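Local atomic coordinates of extracellular solute-binding protein, family 3 (Methylophaga aminisulfidivorans MP, PDB entry 5SV6), a protein that is of unknown function but has the architecture of a periplasmic solute-binding protein and is probably linked to the methanol dehydrogenase system. Residues Leu70-Ala75 with Arg80-Val85; Asp76-Glu81 with Leu265-Thr270. One frame throughout, in Å; residues are numbered along the deposited sequence.

Contact 1: Leu70-Ala75 with Arg80-Val85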
# COMPACT_ATOMS: atom_id res chain seq x y z
N LEU A 70 2.61 14.13 -2.83
CA LEU A 70 3.91 14.03 -2.18
C LEU A 70 5.04 14.38 -3.13
O LEU A 70 6.03 14.97 -2.73
CB LEU A 70 4.12 12.62 -1.62
CG LEU A 70 3.19 12.25 -0.47
CD1 LEU A 70 3.41 10.81 -0.04
CD2 LEU A 70 3.36 13.22 0.71
N ALA A 71 4.87 14.01 -4.40
CA ALA A 71 5.90 14.26 -5.41
C ALA A 71 6.05 15.77 -5.63
O ALA A 71 7.16 16.28 -5.80
CB ALA A 71 5.53 13.57 -6.72
N LYS A 72 4.93 16.47 -5.63
CA LYS A 72 4.92 17.92 -5.79
C LYS A 72 5.65 18.60 -4.61
O LYS A 72 6.51 19.47 -4.81
CB LYS A 72 3.47 18.41 -5.98
CG LYS A 72 3.18 19.92 -5.90
CD LYS A 72 4.21 20.80 -6.58
CE LYS A 72 4.49 20.43 -8.02
NZ LYS A 72 5.99 20.42 -8.18
N ILE A 73 5.32 18.19 -3.40
CA ILE A 73 6.03 18.67 -2.22
C ILE A 73 7.53 18.40 -2.33
O ILE A 73 8.35 19.29 -2.09
CB ILE A 73 5.47 18.02 -0.94
CG1 ILE A 73 4.03 18.49 -0.70
CG2 ILE A 73 6.35 18.33 0.25
CD1 ILE A 73 3.34 17.79 0.45
N LEU A 74 7.90 17.17 -2.70
CA LEU A 74 9.32 16.82 -2.79
C LEU A 74 10.06 17.67 -3.83
O LEU A 74 11.17 18.17 -3.59
CB LEU A 74 9.49 15.32 -3.09
CG LEU A 74 10.92 14.79 -3.21
CD1 LEU A 74 11.74 15.05 -1.93
CD2 LEU A 74 10.89 13.29 -3.56
N ALA A 75 9.44 17.86 -5.00
CA ALA A 75 10.07 18.66 -6.06
C ALA A 75 10.19 20.14 -5.67
O ALA A 75 11.24 20.76 -5.89
CB ALA A 75 9.34 18.49 -7.37
N ARG A 80 13.03 21.96 -7.75
CA ARG A 80 13.08 21.38 -9.08
C ARG A 80 11.71 21.41 -9.75
O ARG A 80 10.68 21.43 -9.08
CB ARG A 80 13.58 19.94 -9.01
CG ARG A 80 15.01 19.80 -8.54
CD ARG A 80 15.33 18.34 -8.38
NE ARG A 80 16.72 18.08 -8.03
CZ ARG A 80 17.53 17.29 -8.73
NH1 ARG A 80 17.08 16.70 -9.83
NH2 ARG A 80 18.77 17.11 -8.33
N GLU A 81 11.71 21.39 -11.07
CA GLU A 81 10.46 21.24 -11.80
C GLU A 81 10.07 19.77 -11.84
O GLU A 81 10.86 18.92 -12.24
CB GLU A 81 10.58 21.78 -13.22
CG GLU A 81 9.39 21.41 -14.08
CD GLU A 81 9.35 22.19 -15.38
OE1 GLU A 81 10.43 22.48 -15.93
OE2 GLU A 81 8.22 22.51 -15.82
N LEU A 82 8.85 19.47 -11.41
CA LEU A 82 8.36 18.10 -11.38
C LEU A 82 7.99 17.61 -12.77
O LEU A 82 7.23 18.25 -13.50
CB LEU A 82 7.17 18.00 -10.41
CG LEU A 82 6.38 16.70 -10.38
CD1 LEU A 82 7.26 15.49 -10.03
CD2 LEU A 82 5.22 16.83 -9.40
N GLU A 83 8.56 16.47 -13.14
CA GLU A 83 8.23 15.82 -14.40
C GLU A 83 7.82 14.37 -14.10
O GLU A 83 8.64 13.56 -13.67
CB GLU A 83 9.46 15.83 -15.33
CG GLU A 83 9.29 15.07 -16.63
CD GLU A 83 10.54 15.10 -17.50
OE1 GLU A 83 11.40 15.98 -17.30
OE2 GLU A 83 10.67 14.22 -18.38
N PHE A 84 6.55 14.05 -14.31
CA PHE A 84 6.11 12.67 -14.18
C PHE A 84 6.44 11.85 -15.42
O PHE A 84 6.29 12.33 -16.54
CB PHE A 84 4.61 12.59 -13.95
CG PHE A 84 4.19 12.97 -12.57
CD1 PHE A 84 4.46 12.14 -11.49
CD2 PHE A 84 3.49 14.14 -12.35
CE1 PHE A 84 4.06 12.48 -10.22
CE2 PHE A 84 3.07 14.49 -11.08
CZ PHE A 84 3.37 13.66 -10.01
N VAL A 85 6.88 10.62 -15.20
CA VAL A 85 7.03 9.65 -16.27
C VAL A 85 6.03 8.56 -15.98
O VAL A 85 6.17 7.81 -15.02
CB VAL A 85 8.45 9.06 -16.31
CG1 VAL A 85 8.53 7.92 -17.30
CG2 VAL A 85 9.46 10.15 -16.64
O HOH W 1 8.32 22.50 -8.30
O HOH W 2 7.15 21.62 -10.81
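L82 lies against the helical face formed by A71, K72 and A75. With CG anti to the backbone N (chi1 171°), its branches reach the helix: CD1 approaches the methyl CB of A71, and CD2 rests 3.8 Å from K72 CA. Lower on the same side chain, L82 CB packs 3.8 Å from A75 CB, and the small alanines let the strand residue come close to the helix backbone. L82 CD1 also sits 4.2 Å above the plane of the F84 ring, over its centre, while A71 CB comes to F84 CE1 and CZ obliquely, 3.9 Å from CZ. The segments belong to a beta-alpha-beta unit of the solute-binding fold, in which strand 47-52 and strand 82-87 are parallel neighbours and helix 66-77 is the crossover; the axes of 70-75 and 82-85 run roughly antiparallel, at 140°. The K72 chain, bent at chi2, chi3 and chi4, curls over L82, bringing NZ within 3.5 Å of L82 CB. This ammonium is salt-bridged to D76 and also donates to two waters: one receives it and donates to R80 O, the other accepts from both K72 NZ and L82 N. At the end of the helix R80 N donates to A75 O over 2.8 Å, nearly straight at 174°.

Contact 2: Asp76-Glu81 with Leu265-Thr270; sequences DTMDRE and LKEINT
M78, a selenomethionine, has its CG anti to the carbonyl carbon (chi1 -60°) and a bend at chi3 (74°) that turns the terminal CE against helix 262-274. There CE meets E267 CB at 3.6 Å, the two side chains crossing at about a right angle, and touches I268 CG1 at 4.0 Å. E267 reaches out from the helix with its chain extended beyond CG and offers OE1 to R80 NH2. This salt bridge is long, 3.3 Å: OE1 lies near the guanidinium plane, but NH2 comes from above the carboxylate, whose plane is turned 60° from the guanidinium. The other terminal nitrogen of R80, NH1, is bonded to the carbonyl of T46. An alanine in place of R80 would probably leave the E267 carboxylate without this charged mate and the T46 carbonyl without its side-chain donor. L264 and A271 also border M78, while I268 packs on strand 247-257. D79, with positive phi, ends helix 66-77 in a Schellman motif, its N bonded to D76 O and the next residue's N to A75 O; M78 before the turn and R80 after it both point to helix 262-274, part of the periplasmic-binding-protein fold.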
# COMPACT_ATOMS: atom_id res chain seq x y z
N ASP A 76 9.12 20.70 -5.11
CA ASP A 76 9.11 22.09 -4.64
C ASP A 76 10.22 22.32 -3.62
O ASP A 76 10.95 23.31 -3.68
CB ASP A 76 7.77 22.45 -4.00
CG ASP A 76 6.65 22.66 -5.02
OD1 ASP A 76 6.93 22.69 -6.24
OD2 ASP A 76 5.48 22.80 -4.59
N THR A 77 10.33 21.39 -2.67
CA THR A 77 11.31 21.50 -1.59
C THR A 77 12.75 21.45 -2.11
O THR A 77 13.64 22.08 -1.55
CB THR A 77 11.08 20.40 -0.54
OG1 THR A 77 9.72 20.48 -0.10
CG2 THR A 77 12.02 20.58 0.66
N MSE A 78 12.95 20.72 -3.21
CA MSE A 78 14.27 20.60 -3.82
C MSE A 78 14.51 21.69 -4.86
O MSE A 78 15.55 21.70 -5.51
CB MSE A 78 14.42 19.23 -4.49
CG MSE A 78 14.28 18.07 -3.52
SE MSE A 78 14.24 16.35 -4.45
CE MSE A 78 16.14 16.27 -4.91
N ASP A 79 13.54 22.59 -5.01
CA ASP A 79 13.59 23.61 -6.06
C ASP A 79 13.75 23.03 -7.46
O ASP A 79 14.52 23.55 -8.28
CB ASP A 79 14.69 24.63 -5.76
CG ASP A 79 14.43 25.40 -4.48
OD1 ASP A 79 13.30 25.89 -4.30
OD2 ASP A 79 15.35 25.50 -3.64
N ARG A 80 13.03 21.96 -7.75
CA ARG A 80 13.08 21.38 -9.08
C ARG A 80 11.71 21.41 -9.75
O ARG A 80 10.68 21.43 -9.08
CB ARG A 80 13.58 19.94 -9.01
CG ARG A 80 15.01 19.80 -8.54
CD ARG A 80 15.33 18.34 -8.38
NE ARG A 80 16.72 18.08 -8.03
CZ ARG A 80 17.53 17.29 -8.73
NH1 ARG A 80 17.08 16.70 -9.83
NH2 ARG A 80 18.77 17.11 -8.33
N GLU A 81 11.71 21.39 -11.07
CA GLU A 81 10.46 21.24 -11.80
C GLU A 81 10.07 19.77 -11.84
O GLU A 81 10.86 18.92 -12.24
CB GLU A 81 10.58 21.78 -13.22
CG GLU A 81 9.39 21.41 -14.08
CD GLU A 81 9.35 22.19 -15.38
OE1 GLU A 81 10.43 22.48 -15.93
OE2 GLU A 81 8.22 22.51 -15.82
N LEU A 265 20.09 10.95 -3.74
CA LEU A 265 19.58 10.42 -2.47
C LEU A 265 19.82 11.38 -1.30
O LEU A 265 18.95 11.55 -0.44
CB LEU A 265 20.22 9.07 -2.16
CG LEU A 265 19.76 8.37 -0.88
CD1 LEU A 265 18.32 7.95 -0.98
CD2 LEU A 265 20.63 7.15 -0.56
N LYS A 266 21.00 11.98 -1.25
CA LYS A 266 21.29 12.95 -0.19
C LYS A 266 20.36 14.18 -0.27
O LYS A 266 19.88 14.65 0.76
CB LYS A 266 22.78 13.35 -0.19
CG LYS A 266 23.69 12.19 0.23
CD LYS A 266 25.14 12.63 0.49
CE LYS A 266 25.76 13.29 -0.73
NZ LYS A 266 27.18 13.71 -0.49
N GLU A 267 20.11 14.69 -1.47
CA GLU A 267 19.20 15.83 -1.63
C GLU A 267 17.78 15.46 -1.21
O GLU A 267 17.05 16.27 -0.63
CB GLU A 267 19.21 16.34 -3.07
CG GLU A 267 20.48 17.06 -3.49
CD GLU A 267 20.35 17.75 -4.84
OE1 GLU A 267 19.23 18.14 -5.24
OE2 GLU A 267 21.39 17.90 -5.51
N ILE A 268 17.38 14.24 -1.54
CA ILE A 268 16.08 13.75 -1.16
C ILE A 268 15.92 13.66 0.36
O ILE A 268 14.94 14.12 0.91
CB ILE A 268 15.79 12.39 -1.85
CG1 ILE A 268 15.55 12.63 -3.34
CG2 ILE A 268 14.59 11.72 -1.20
CD1 ILE A 268 15.50 11.38 -4.21
N ASN A 269 16.91 13.09 1.03
CA ASN A 269 16.86 12.98 2.48
C ASN A 269 16.77 14.36 3.14
O ASN A 269 16.04 14.54 4.12
CB ASN A 269 18.06 12.20 3.00
CG ASN A 269 17.88 10.70 2.87
OD1 ASN A 269 16.74 10.22 2.76
ND2 ASN A 269 18.98 9.95 2.90
N THR A 270 17.50 15.31 2.60
CA THR A 270 17.47 16.67 3.12
C THR A 270 16.09 17.26 2.94
O THR A 270 15.55 17.87 3.86
CB THR A 270 18.53 17.54 2.41
OG1 THR A 270 19.83 17.10 2.82
CG2 THR A 270 18.38 19.02 2.76

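From the N terminus, strand 47-52 comes first and helix 66-77 follows. Contact 1 closes the short loop between that helix and strand 82-87, with four residues between its segments, and so completes a local helix-to-strand turn. The 76-81 segment of contact 2 fills this gap and runs on into the start of 80-85, so the two contacts overlap in sequence and share R80 and E81. Contact 2 then spans 183 residues to bring in helix 262-274, late in the chain. Their centres lie 9 Å apart: one joins consecutive elements, the other ties the same turn to a distant helix that packs on strands 118-133 and 247-257.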